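Local coordinates for glutathione S-transferase 2 (Onchocerca volvulus, PDB 1TU7), which catalyses the conjugation of glutathione to electrophilic compounds as a pi-class homodimer and appears to play a central role in detoxification in this parasitic nematode, at residues A[18-23]-A[74-79]; A[99-104]-A[114-119]; A[139-142]-A[146-149]. All blocks are in the same frame, centred on the assembly; numbering follows the deposited sequence.

Contact 1: residues A[18-23]-A[74-79]; sequences RLFLVD and YNLNGE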
ATOM      1  N   ARG A  18      -7.588  12.056  -8.420  1.00 11.36           N
ATOM      2  CA  ARG A  18      -8.360  13.144  -9.012  1.00 11.17           C
ATOM      3  C   ARG A  18      -8.153  14.431  -8.241  1.00 11.74           C
ATOM      4  O   ARG A  18      -7.961  15.486  -8.823  1.00 12.22           O
ATOM      5  CB  ARG A  18      -9.834  12.782  -9.023  1.00 11.54           C
ATOM      6  CG  ARG A  18     -10.198  11.662  -9.959  1.00 12.45           C
ATOM      7  CD  ARG A  18     -11.642  11.400 -10.007  1.00 13.03           C
ATOM      8  NE  ARG A  18     -12.024  10.232 -10.806  1.00 12.74           N
ATOM      9  CZ  ARG A  18     -12.753   9.232 -10.361  1.00 12.56           C
ATOM     10  NH1 ARG A  18     -13.122   9.159  -9.109  1.00 13.47           N
ATOM     11  NH2 ARG A  18     -13.089   8.251 -11.197  1.00 13.04           N
ATOM     12  N   LEU A  19      -8.173  14.362  -6.917  1.00 11.27           N
ATOM     13  CA  LEU A  19      -8.017  15.552  -6.092  1.00 11.70           C
ATOM     14  C   LEU A  19      -6.645  16.181  -6.310  1.00 11.90           C
ATOM     15  O   LEU A  19      -6.538  17.394  -6.389  1.00 11.24           O
ATOM     16  CB  LEU A  19      -8.244  15.234  -4.616  1.00 11.84           C
ATOM     17  CG  LEU A  19      -9.684  14.887  -4.236  1.00 11.49           C
ATOM     18  CD1 LEU A  19      -9.791  14.144  -2.917  1.00 12.68           C
ATOM     19  CD2 LEU A  19     -10.541  16.164  -4.200  1.00 13.00           C
ATOM     20  N   PHE A  20      -5.591  15.359  -6.351  1.00 11.77           N
ATOM     21  CA  PHE A  20      -4.239  15.827  -6.657  1.00 11.00           C
ATOM     22  C   PHE A  20      -4.222  16.627  -7.963  1.00 11.43           C
ATOM     23  O   PHE A  20      -3.761  17.751  -7.997  1.00 12.18           O
ATOM     24  CB  PHE A  20      -3.287  14.623  -6.696  1.00 10.68           C
ATOM     25  CG  PHE A  20      -1.847  14.952  -6.971  1.00 10.67           C
ATOM     26  CD1 PHE A  20      -0.885  14.589  -6.042  1.00 13.12           C
ATOM     27  CD2 PHE A  20      -1.418  15.527  -8.146  1.00 12.25           C
ATOM     28  CE1 PHE A  20       0.452  14.827  -6.265  1.00 12.79           C
ATOM     29  CE2 PHE A  20      -0.056  15.764  -8.358  1.00 12.22           C
ATOM     30  CZ  PHE A  20       0.866  15.407  -7.407  1.00 12.81           C
ATOM     31  N   LEU A  21      -4.767  16.033  -9.020  1.00 11.54           N
ATOM     32  CA  LEU A  21      -4.722  16.605 -10.354  1.00 11.93           C
ATOM     33  C   LEU A  21      -5.539  17.892 -10.380  1.00 12.42           C
ATOM     34  O   LEU A  21      -5.105  18.893 -10.914  1.00 12.27           O
ATOM     35  CB  LEU A  21      -5.229  15.578 -11.356  1.00 12.08           C
ATOM     36  CG  LEU A  21      -4.377  14.336 -11.538  1.00 12.59           C
ATOM     37  CD1 LEU A  21      -5.127  13.273 -12.256  1.00 12.88           C
ATOM     38  CD2 LEU A  21      -3.094  14.665 -12.311  1.00 14.84           C
ATOM     39  N   VAL A  22      -6.703  17.866  -9.777  1.00 12.69           N
ATOM     40  CA  VAL A  22      -7.574  19.042  -9.761  1.00 12.30           C
ATOM     41  C   VAL A  22      -6.896  20.169  -8.988  1.00 12.55           C
ATOM     42  O   VAL A  22      -6.829  21.288  -9.464  1.00 13.89           O
ATOM     43  CB  VAL A  22      -8.940  18.722  -9.145  1.00 12.89           C
ATOM     44  CG1 VAL A  22      -9.689  19.987  -8.834  1.00 14.88           C
ATOM     45  CG2 VAL A  22      -9.768  17.873 -10.105  1.00 14.99           C
ATOM     46  N   ASP A  23      -6.371  19.891  -7.806  1.00 12.32           N
ATOM     47  CA  ASP A  23      -5.788  20.930  -6.973  1.00 13.37           C
ATOM     48  C   ASP A  23      -4.537  21.521  -7.581  1.00 14.29           C
ATOM     49  O   ASP A  23      -4.284  22.726  -7.454  1.00 15.43           O
ATOM     50  CB  ASP A  23      -5.475  20.385  -5.591  1.00 13.06           C
ATOM     51  CG  ASP A  23      -5.027  21.461  -4.646  1.00 12.83           C
ATOM     52  OD1 ASP A  23      -3.855  21.391  -4.184  1.00 16.29           O
ATOM     53  OD2 ASP A  23      -5.793  22.380  -4.324  1.00 14.33           O
ATOM     54  N   TYR A  74       5.655  16.498  -9.722  1.00 12.49           N
ATOM     55  CA  TYR A  74       5.160  17.813  -9.346  1.00 12.48           C
ATOM     56  C   TYR A  74       5.677  18.320  -8.011  1.00 11.78           C
ATOM     57  O   TYR A  74       5.151  19.280  -7.475  1.00 12.72           O
ATOM     58  CB  TYR A  74       3.622  17.839  -9.395  1.00 12.74           C
ATOM     59  CG  TYR A  74       3.128  18.218 -10.765  1.00 12.99           C
ATOM     60  CD1 TYR A  74       3.136  17.312 -11.803  1.00 13.65           C
ATOM     61  CD2 TYR A  74       2.773  19.542 -11.048  1.00 13.43           C
ATOM     62  CE1 TYR A  74       2.756  17.714 -13.098  1.00 13.25           C
ATOM     63  CE2 TYR A  74       2.352  19.945 -12.324  1.00 14.45           C
ATOM     64  CZ  TYR A  74       2.353  19.024 -13.329  1.00 14.66           C
ATOM     65  OH  TYR A  74       1.937  19.417 -14.600  1.00 15.72           O
ATOM     66  N   ASN A  75       6.717  17.683  -7.478  1.00 11.92           N
ATOM     67  CA  ASN A  75       7.356  18.145  -6.252  1.00 11.71           C
ATOM     68  C   ASN A  75       6.459  18.157  -5.026  1.00 11.97           C
ATOM     69  O   ASN A  75       6.550  19.039  -4.179  1.00 12.79           O
ATOM     70  CB  ASN A  75       7.944  19.550  -6.510  1.00 11.74           C
ATOM     71  CG  ASN A  75       9.109  19.940  -5.591  1.00 13.37           C
ATOM     72  OD1 ASN A  75       9.392  21.164  -5.396  1.00 16.16           O
ATOM     73  ND2 ASN A  75       9.760  18.985  -5.009  1.00 12.77           N
ATOM     74  N   LEU A  76       5.576  17.153  -4.953  1.00 11.21           N
ATOM     75  CA  LEU A  76       4.671  16.948  -3.827  1.00 11.31           C
ATOM     76  C   LEU A  76       5.043  15.680  -3.038  1.00 11.96           C
ATOM     77  O   LEU A  76       4.187  15.067  -2.420  1.00 12.27           O
ATOM     78  CB  LEU A  76       3.214  16.877  -4.310  1.00 11.95           C
ATOM     79  CG  LEU A  76       2.394  18.151  -4.164  1.00 14.48           C
ATOM     80  CD1 LEU A  76       2.860  19.185  -5.160  1.00 16.47           C
ATOM     81  CD2 LEU A  76       0.905  17.864  -4.315  1.00 15.11           C
ATOM     82  N   ASN A  77       6.316  15.333  -3.044  1.00 12.50           N
ATOM     83  CA  ASN A  77       6.864  14.131  -2.389  1.00 12.12           C
ATOM     84  C   ASN A  77       7.806  14.488  -1.240  1.00 12.41           C
ATOM     85  O   ASN A  77       8.662  13.696  -0.904  1.00 13.23           O
ATOM     86  CB  ASN A  77       7.631  13.326  -3.434  1.00 11.52           C
ATOM     87  CG  ASN A  77       7.914  11.898  -3.028  1.00 13.11           C
ATOM     88  OD1 ASN A  77       8.947  11.338  -3.448  1.00 16.69           O
ATOM     89  ND2 ASN A  77       6.996  11.275  -2.359  1.00 11.52           N
ATOM     90  N   GLY A  78       7.678  15.668  -0.662  1.00 12.35           N
ATOM     91  CA  GLY A  78       8.568  16.126   0.408  1.00 13.10           C
ATOM     92  C   GLY A  78       9.846  16.698  -0.126  1.00 13.33           C
ATOM     93  O   GLY A  78      10.202  16.503  -1.272  1.00 13.99           O
ATOM     94  N   GLU A  79      10.558  17.384   0.760  1.00 14.54           N
ATOM     95  CA  GLU A  79      11.780  18.088   0.373  1.00 16.66           C
ATOM     96  C   GLU A  79      13.050  17.344   0.736  1.00 17.85           C
ATOM     97  O   GLU A  79      14.125  17.694   0.236  1.00 19.07           O
ATOM     98  CB  GLU A  79      11.813  19.469   0.994  1.00 17.95           C
ATOM     99  CG  GLU A  79      10.788  20.438   0.431  1.00 21.42           C
ATOM    100  CD  GLU A  79      11.032  21.867   0.877  1.00 25.60           C
ATOM    101  OE1 GLU A  79      11.893  22.090   1.770  1.00 26.79           O
ATOM    102  OE2 GLU A  79      10.381  22.772   0.327  1.00 26.20           O
TER
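Phe20 packs against Leu76 and the CB of Tyr74 in a small, buried and wholly apolar contact, where helix 15-23 meets the segment that leads from helix 63-73 to helix 81-107. The closest approach is made by a methyl group: Leu76 CD2 lies 3.6 Å from Phe20 CE1, and the two side chains come at each other from opposite directions. The methyl reaches the ring obliquely. It is followed by Leu76 CB, 4.0 Å from Phe20 CE1, so CB and one methyl of the leucine touch the ring. With CG anti to the backbone N (chi1 -179°), the phenyl group extends off its helix, and it and the leucine together span the 9.4 Å between Phe20 CA and Leu76 CA. Helix 15-23 belongs to the thioredoxin-like N-terminal domain of the transferase, and residues 74-79 run from that domain into the all-helical one. Tyr74, the first residue to leave helical geometry after helix 63-73, brings its CB to the ring edge, 4.2 Å from Phe20 CZ. Leu70 of helix 63-73 and Ile26 also pack on Phe20. Tyr152 of helix 149-164, in the helical domain, meets the Phe20 ring with the planes at about 60° and touches Leu76 as well.

Contact 2: residues A[99-104]-A[114-119]; sequences VKYTRM and DPYIKS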
ATOM      1  N   VAL A  99      -9.235   0.575   4.138  1.00 14.20           N
ATOM      2  CA  VAL A  99      -9.508  -0.869   4.077  1.00 15.28           C
ATOM      3  C   VAL A  99     -10.609  -1.213   5.076  1.00 15.00           C
ATOM      4  O   VAL A  99     -11.536  -1.963   4.752  1.00 15.44           O
ATOM      5  CB  VAL A  99      -8.238  -1.688   4.373  1.00 16.33           C
ATOM      6  CG1 VAL A  99      -8.544  -3.170   4.599  1.00 18.53           C
ATOM      7  CG2 VAL A  99      -7.268  -1.573   3.227  1.00 18.13           C
ATOM      8  N   LYS A 100     -10.544  -0.660   6.271  1.00 14.26           N
ATOM      9  CA  LYS A 100     -11.574  -0.929   7.277  1.00 14.78           C
ATOM     10  C   LYS A 100     -12.922  -0.387   6.837  1.00 13.82           C
ATOM     11  O   LYS A 100     -13.966  -1.069   6.958  1.00 15.66           O
ATOM     12  CB  LYS A 100     -11.209  -0.337   8.637  1.00 15.00           C
ATOM     13  CG  LYS A 100     -10.001  -1.024   9.268  1.00 17.49           C
ATOM     14  CD  LYS A 100      -9.616  -0.452  10.621  1.00 19.57           C
ATOM     15  CE  LYS A 100      -8.334  -1.107  11.121  1.00 20.67           C
ATOM     16  NZ  LYS A 100      -7.111  -0.740  10.333  1.00 23.18           N
ATOM     17  N   TYR A 101     -12.909   0.843   6.362  1.00 13.44           N
ATOM     18  CA  TYR A 101     -14.104   1.485   5.853  1.00 13.53           C
ATOM     19  C   TYR A 101     -14.722   0.665   4.724  1.00 14.37           C
ATOM     20  O   TYR A 101     -15.915   0.371   4.761  1.00 14.13           O
ATOM     21  CB  TYR A 101     -13.747   2.897   5.377  1.00 13.22           C
ATOM     22  CG  TYR A 101     -14.815   3.578   4.567  1.00 12.87           C
ATOM     23  CD1 TYR A 101     -15.872   4.214   5.194  1.00 14.34           C
ATOM     24  CD2 TYR A 101     -14.765   3.584   3.177  1.00 14.67           C
ATOM     25  CE1 TYR A 101     -16.875   4.830   4.459  1.00 14.56           C
ATOM     26  CE2 TYR A 101     -15.750   4.218   2.429  1.00 12.85           C
ATOM     27  CZ  TYR A 101     -16.793   4.838   3.064  1.00 12.80           C
ATOM     28  OH  TYR A 101     -17.753   5.460   2.288  1.00 14.62           O
ATOM     29  N   THR A 102     -13.921   0.267   3.751  1.00 15.36           N
ATOM     30  CA  THR A 102     -14.483  -0.464   2.602  1.00 16.68           C
ATOM     31  C   THR A 102     -14.974  -1.871   2.961  1.00 16.18           C
ATOM     32  O   THR A 102     -15.946  -2.338   2.373  1.00 15.69           O
ATOM     33  CB  THR A 102     -13.514  -0.535   1.423  1.00 17.71           C
ATOM     34  OG1 THR A 102     -12.285  -1.084   1.824  1.00 21.27           O
ATOM     35  CG2 THR A 102     -13.150   0.816   0.912  1.00 18.25           C
ATOM     36  N   ARG A 103     -14.354  -2.532   3.930  1.00 16.59           N
ATOM     37  CA  ARG A 103     -14.824  -3.856   4.352  1.00 17.06           C
ATOM     38  C   ARG A 103     -16.230  -3.688   4.927  1.00 17.44           C
ATOM     39  O   ARG A 103     -17.140  -4.445   4.605  1.00 18.20           O
ATOM     40  CB  ARG A 103     -13.889  -4.456   5.393  1.00 18.87           C
ATOM     41  N   MET A 104     -16.422  -2.662   5.739  1.00 15.91           N
ATOM     42  CA  MET A 104     -17.729  -2.380   6.316  1.00 15.69           C
ATOM     43  C   MET A 104     -18.726  -2.078   5.202  1.00 16.71           C
ATOM     44  O   MET A 104     -19.790  -2.679   5.135  1.00 16.64           O
ATOM     45  CB  MET A 104     -17.649  -1.280   7.344  1.00 16.51           C
ATOM     46  CG  MET A 104     -18.970  -0.909   7.959  1.00 15.21           C
ATOM     47  SD  MET A 104     -19.916   0.289   7.019  1.00 18.52           S
ATOM     48  CE  MET A 104     -18.791   1.654   7.079  1.00 19.80           C
ATOM     49  N   ASP A 114     -23.052   0.948  12.368  1.00 21.88           N
ATOM     50  CA  ASP A 114     -23.171   1.679  13.608  1.00 22.85           C
ATOM     51  C   ASP A 114     -22.069   1.346  14.624  1.00 22.96           C
ATOM     52  O   ASP A 114     -21.523   2.265  15.221  1.00 22.37           O
ATOM     53  CB  ASP A 114     -24.594   1.580  14.168  1.00 24.89           C
ATOM     54  CG  ASP A 114     -25.580   2.449  13.379  1.00 27.85           C
ATOM     55  OD1 ASP A 114     -25.135   3.423  12.730  1.00 33.73           O
ATOM     56  OD2 ASP A 114     -26.820   2.269  13.348  1.00 34.80           O
ATOM     57  N   PRO A 115     -21.707   0.070  14.771  1.00 22.60           N
ATOM     58  CA  PRO A 115     -20.535  -0.325  15.562  1.00 22.11           C
ATOM     59  C   PRO A 115     -19.241   0.266  15.030  1.00 20.58           C
ATOM     60  O   PRO A 115     -18.362   0.619  15.792  1.00 21.14           O
ATOM     61  CB  PRO A 115     -20.516  -1.861  15.433  1.00 23.39           C
ATOM     62  CG  PRO A 115     -21.901  -2.213  15.112  1.00 24.06           C
ATOM     63  CD  PRO A 115     -22.456  -1.110  14.303  1.00 23.41           C
ATOM     64  N   TYR A 116     -19.110   0.356  13.721  1.00 18.62           N
ATOM     65  CA  TYR A 116     -17.905   0.969  13.159  1.00 18.09           C
ATOM     66  C   TYR A 116     -17.811   2.428  13.586  1.00 17.78           C
ATOM     67  O   TYR A 116     -16.783   2.879  14.105  1.00 16.77           O
ATOM     68  CB  TYR A 116     -17.982   0.891  11.649  1.00 17.53           C
ATOM     69  CG  TYR A 116     -16.810   1.533  10.911  1.00 14.80           C
ATOM     70  CD1 TYR A 116     -16.936   2.783  10.336  1.00 15.20           C
ATOM     71  CD2 TYR A 116     -15.612   0.858  10.771  1.00 16.63           C
ATOM     72  CE1 TYR A 116     -15.854   3.370   9.637  1.00 14.75           C
ATOM     73  CE2 TYR A 116     -14.531   1.419  10.087  1.00 16.62           C
ATOM     74  CZ  TYR A 116     -14.679   2.671   9.512  1.00 15.09           C
ATOM     75  OH  TYR A 116     -13.615   3.208   8.848  1.00 15.31           O
ATOM     76  N   ILE A 117     -18.879   3.166  13.379  1.00 17.46           N
ATOM     77  CA  ILE A 117     -18.968   4.568  13.769  1.00 17.68           C
ATOM     78  C   ILE A 117     -18.698   4.779  15.257  1.00 18.56           C
ATOM     79  O   ILE A 117     -17.970   5.693  15.628  1.00 19.28           O
ATOM     80  CB  ILE A 117     -20.338   5.137  13.364  1.00 18.24           C
ATOM     81  CG1 ILE A 117     -20.434   5.256  11.842  1.00 18.27           C
ATOM     82  CG2 ILE A 117     -20.635   6.467  14.065  1.00 19.77           C
ATOM     83  CD1 ILE A 117     -21.812   5.624  11.374  1.00 19.59           C
ATOM     84  N   LYS A 118     -19.295   3.938  16.098  1.00 19.40           N
ATOM     85  CA  LYS A 118     -19.204   4.096  17.549  1.00 20.32           C
ATOM     86  C   LYS A 118     -17.903   3.598  18.167  1.00 20.76           C
ATOM     87  O   LYS A 118     -17.317   4.284  19.025  1.00 21.87           O
ATOM     88  CB  LYS A 118     -20.402   3.401  18.207  1.00 20.55           C
ATOM     89  N   SER A 119     -17.420   2.447  17.713  1.00 20.78           N
ATOM     90  CA  SER A 119     -16.373   1.691  18.404  1.00 21.50           C
ATOM     91  C   SER A 119     -15.047   1.515  17.692  1.00 21.25           C
ATOM     92  O   SER A 119     -14.033   1.230  18.357  1.00 22.66           O
ATOM     93  CB  SER A 119     -16.916   0.307  18.767  1.00 22.03           C
ATOM     94  OG  SER A 119     -18.013   0.472  19.640  1.00 26.45           O
TER
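Tyr116 reaches from helix 109-132 to helix 81-107 and touches Lys100, Tyr101 and Met104, the residues that line the facing side of segment 99-104. The two helices form an antiparallel hairpin in the all-helical C-terminal domain. The axes of the short segments approach to 11.0 Å at an angle of 152°, a spacing bridged by the tyrosine ring. From CB, which points toward the other helix, CG is set anti to the backbone N (chi1 178°), and the ring is carried toward helix 81-107. On one side of it, CD1 meets the methyl end of Met104, with Met104 CE 3.9 Å from Tyr116 CD1. The methionine chain bends at its second and third torsions, and the two side chains cross at about a right angle. Further out on the other side, Tyr116 CE2 has Lys100 CB at its edge, 4.0 Å away; the rest of the lysine leads off. Tyr116 CZ comes to 3.9 Å from Tyr101 CA, and the hydroxyl lies against the CA and CB of that residue, with Tyr116 OH 3.5 Å from Tyr101 CB, at the edge of the Tyr101 ring. Leu164 of helix 149-164 packs on both Met104 and Tyr116, while the ring of Tyr101 turns to His161 of the same helix. Across these two segments the contacts are mostly of carbon with carbon or of the phenolic oxygen with CA and CB, which implies that van der Waals fit and burial of apolar surface probably dominate here.

Contact 3: residues A[139-142]-A[146-149]; sequences RNLI and KISY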
ATOM      1  N   ARG A 139      -1.510  22.228  12.381  1.00 17.53           N
ATOM      2  CA  ARG A 139      -2.425  23.338  12.169  1.00 17.97           C
ATOM      3  C   ARG A 139      -2.500  23.782  10.720  1.00 17.13           C
ATOM      4  O   ARG A 139      -3.245  24.703  10.383  1.00 17.75           O
ATOM      5  CB  ARG A 139      -1.992  24.523  13.040  1.00 19.32           C
ATOM      6  CG  ARG A 139      -2.074  24.176  14.515  1.00 23.26           C
ATOM      7  CD  ARG A 139      -2.723  25.219  15.388  1.00 28.85           C
ATOM      8  NE  ARG A 139      -3.140  24.664  16.678  1.00 33.42           N
ATOM      9  CZ  ARG A 139      -4.404  24.450  17.072  1.00 36.14           C
ATOM     10  NH1 ARG A 139      -5.442  24.712  16.283  1.00 38.93           N
ATOM     11  NH2 ARG A 139      -4.626  23.969  18.289  1.00 37.24           N
ATOM     12  N   ASN A 140      -1.746  23.114   9.855  1.00 16.20           N
ATOM     13  CA  ASN A 140      -1.775  23.424   8.436  1.00 16.18           C
ATOM     14  C   ASN A 140      -1.921  22.119   7.640  1.00 15.58           C
ATOM     15  O   ASN A 140      -2.971  21.491   7.693  1.00 16.92           O
ATOM     16  CB  ASN A 140      -0.546  24.288   8.073  1.00 16.07           C
ATOM     17  CG  ASN A 140      -0.712  25.081   6.769  1.00 17.68           C
ATOM     18  OD1 ASN A 140       0.133  25.957   6.433  1.00 24.33           O
ATOM     19  ND2 ASN A 140      -1.771  24.837   6.066  1.00 15.29           N
ATOM     20  N   LEU A 141      -0.894  21.713   6.922  1.00 15.08           N
ATOM     21  CA  LEU A 141      -0.944  20.482   6.130  1.00 14.20           C
ATOM     22  C   LEU A 141      -0.056  19.409   6.746  1.00 13.55           C
ATOM     23  O   LEU A 141       0.625  19.617   7.768  1.00 14.21           O
ATOM     24  CB  LEU A 141      -0.560  20.772   4.676  1.00 13.68           C
ATOM     25  CG  LEU A 141      -1.390  21.894   4.013  1.00 14.75           C
ATOM     26  CD1 LEU A 141      -0.799  22.317   2.660  1.00 16.09           C
ATOM     27  CD2 LEU A 141      -2.840  21.458   3.901  1.00 15.42           C
ATOM     28  N   ILE A 142       0.017  18.229   6.126  1.00 12.74           N
ATOM     29  CA  ILE A 142       0.756  17.144   6.746  1.00 13.16           C
ATOM     30  C   ILE A 142       2.228  17.493   6.952  1.00 13.76           C
ATOM     31  O   ILE A 142       2.793  17.172   7.983  1.00 14.11           O
ATOM     32  CB  ILE A 142       0.535  15.841   5.950  1.00 12.52           C
ATOM     33  CG1 ILE A 142      -0.870  15.298   6.228  1.00 12.12           C
ATOM     34  CG2 ILE A 142       1.557  14.774   6.299  1.00 13.10           C
ATOM     35  CD1 ILE A 142      -1.311  14.228   5.272  1.00 12.52           C
ATOM     36  N   LYS A 146       3.611  23.129   3.195  1.00 19.13           N
ATOM     37  CA  LYS A 146       3.720  22.690   1.819  1.00 18.04           C
ATOM     38  C   LYS A 146       2.905  21.442   1.632  1.00 16.62           C
ATOM     39  O   LYS A 146       2.989  20.497   2.410  1.00 16.72           O
ATOM     40  CB  LYS A 146       5.167  22.445   1.469  1.00 18.52           C
ATOM     41  CG  LYS A 146       5.947  23.757   1.420  1.00 20.22           C
ATOM     42  CD  LYS A 146       7.431  23.556   1.373  1.00 23.26           C
ATOM     43  CE  LYS A 146       8.133  24.896   1.506  1.00 24.24           C
ATOM     44  NZ  LYS A 146       9.482  24.684   2.108  1.00 23.70           N
ATOM     45  N   ILE A 147       2.125  21.455   0.565  1.00 15.80           N
ATOM     46  CA  ILE A 147       1.245  20.358   0.251  1.00 15.89           C
ATOM     47  C   ILE A 147       2.016  19.163  -0.264  1.00 15.29           C
ATOM     48  O   ILE A 147       3.075  19.298  -0.893  1.00 15.19           O
ATOM     49  CB  ILE A 147       0.152  20.832  -0.742  1.00 16.85           C
ATOM     50  CG1 ILE A 147      -0.999  19.797  -0.784  1.00 18.91           C
ATOM     51  CG2 ILE A 147       0.741  21.151  -2.141  1.00 17.21           C
ATOM     52  CD1 ILE A 147      -2.342  20.358  -0.679  1.00 19.29           C
ATOM     53  N   SER A 148       1.479  17.990   0.021  1.00 14.13           N
ATOM     54  CA  SER A 148       2.038  16.736  -0.449  1.00 13.74           C
ATOM     55  C   SER A 148       0.921  15.815  -0.887  1.00 13.53           C
ATOM     56  O   SER A 148      -0.254  16.068  -0.598  1.00 12.55           O
ATOM     57  CB  SER A 148       2.847  16.044   0.643  1.00 14.74           C
ATOM     58  OG  SER A 148       2.019  15.652   1.742  1.00 16.06           O
ATOM     59  N   TYR A 149       1.268  14.700  -1.515  1.00 13.18           N
ATOM     60  CA  TYR A 149       0.225  13.829  -2.005  1.00 12.18           C
ATOM     61  C   TYR A 149      -0.633  13.281  -0.872  1.00 12.57           C
ATOM     62  O   TYR A 149      -1.819  13.008  -1.077  1.00 13.35           O
ATOM     63  CB  TYR A 149       0.758  12.699  -2.860  1.00 13.03           C
ATOM     64  CG  TYR A 149       1.618  11.666  -2.177  1.00 11.48           C
ATOM     65  CD1 TYR A 149       1.057  10.496  -1.671  1.00 13.05           C
ATOM     66  CD2 TYR A 149       3.000  11.817  -2.073  1.00 12.21           C
ATOM     67  CE1 TYR A 149       1.811   9.536  -1.067  1.00 13.44           C
ATOM     68  CE2 TYR A 149       3.779  10.815  -1.493  1.00 12.14           C
ATOM     69  CZ  TYR A 149       3.181   9.678  -0.990  1.00 14.52           C
ATOM     70  OH  TYR A 149       3.976   8.690  -0.431  1.00 13.82           O
TER
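The N-terminal end of helix 149-164 is the setting for this contact: residues 146-149 run into the helix, and residues 139-142 lie beside them, earlier in the same loop. The sequence from Ser148 to Asp151 is consistent with the N-capping box of glutathione transferases, and the Asp151 carboxylate does accept the backbone N-H of Ser148 through OD2. Its OD1 takes the N-H of Ile142, so a single carboxylate holds both segments to the first turn. Ile147, just before Ser148, packs on Tyr152, as in the hydrophobic staple that accompanies this box. Between the segments the contact is carried by Leu141, whose CB points toward residues 146-149. Its CG sits beside the backbone N (chi1 -54°), and CD1 lies over the backbone where Lys146 joins Ile147, 3.9 Å from Lys146 C. Met182 of helix 173-183 packs on both Leu141 and Ile147. The CB of Lys146 points away from residues 139-142, and its ammonium group forms a salt bridge with Glu79. Ile142 touches more loosely, its CB 4.5 Å from Ser148 OG. The same methyl of Leu141 also meets the isoleucine side chain where it branches, with Leu141 CD1 3.8 Å from Ile147 CB.

From the N terminus, contact 1 closes the longest loop, joining helix 15-23 to the segment after helix 63-73 and enclosing three of the four sheet strands. Contact 2 then pairs helices 81-107 and 109-132 near their turn, and contact 3 closes a short loop ahead of helix 149-164. The three follow in series, with neither nesting nor crossing. Contacts 1 and 3 are neighbours, their centres about 10 Å apart: a probable hydrogen bond of 3.1 Å between Leu76 O and Tyr149 N joins the interdomain segment to the start of helix 149-164. Contact 2 stands apart, its centre 29 Å from that of contact 1 and 26 Å from that of contact 3.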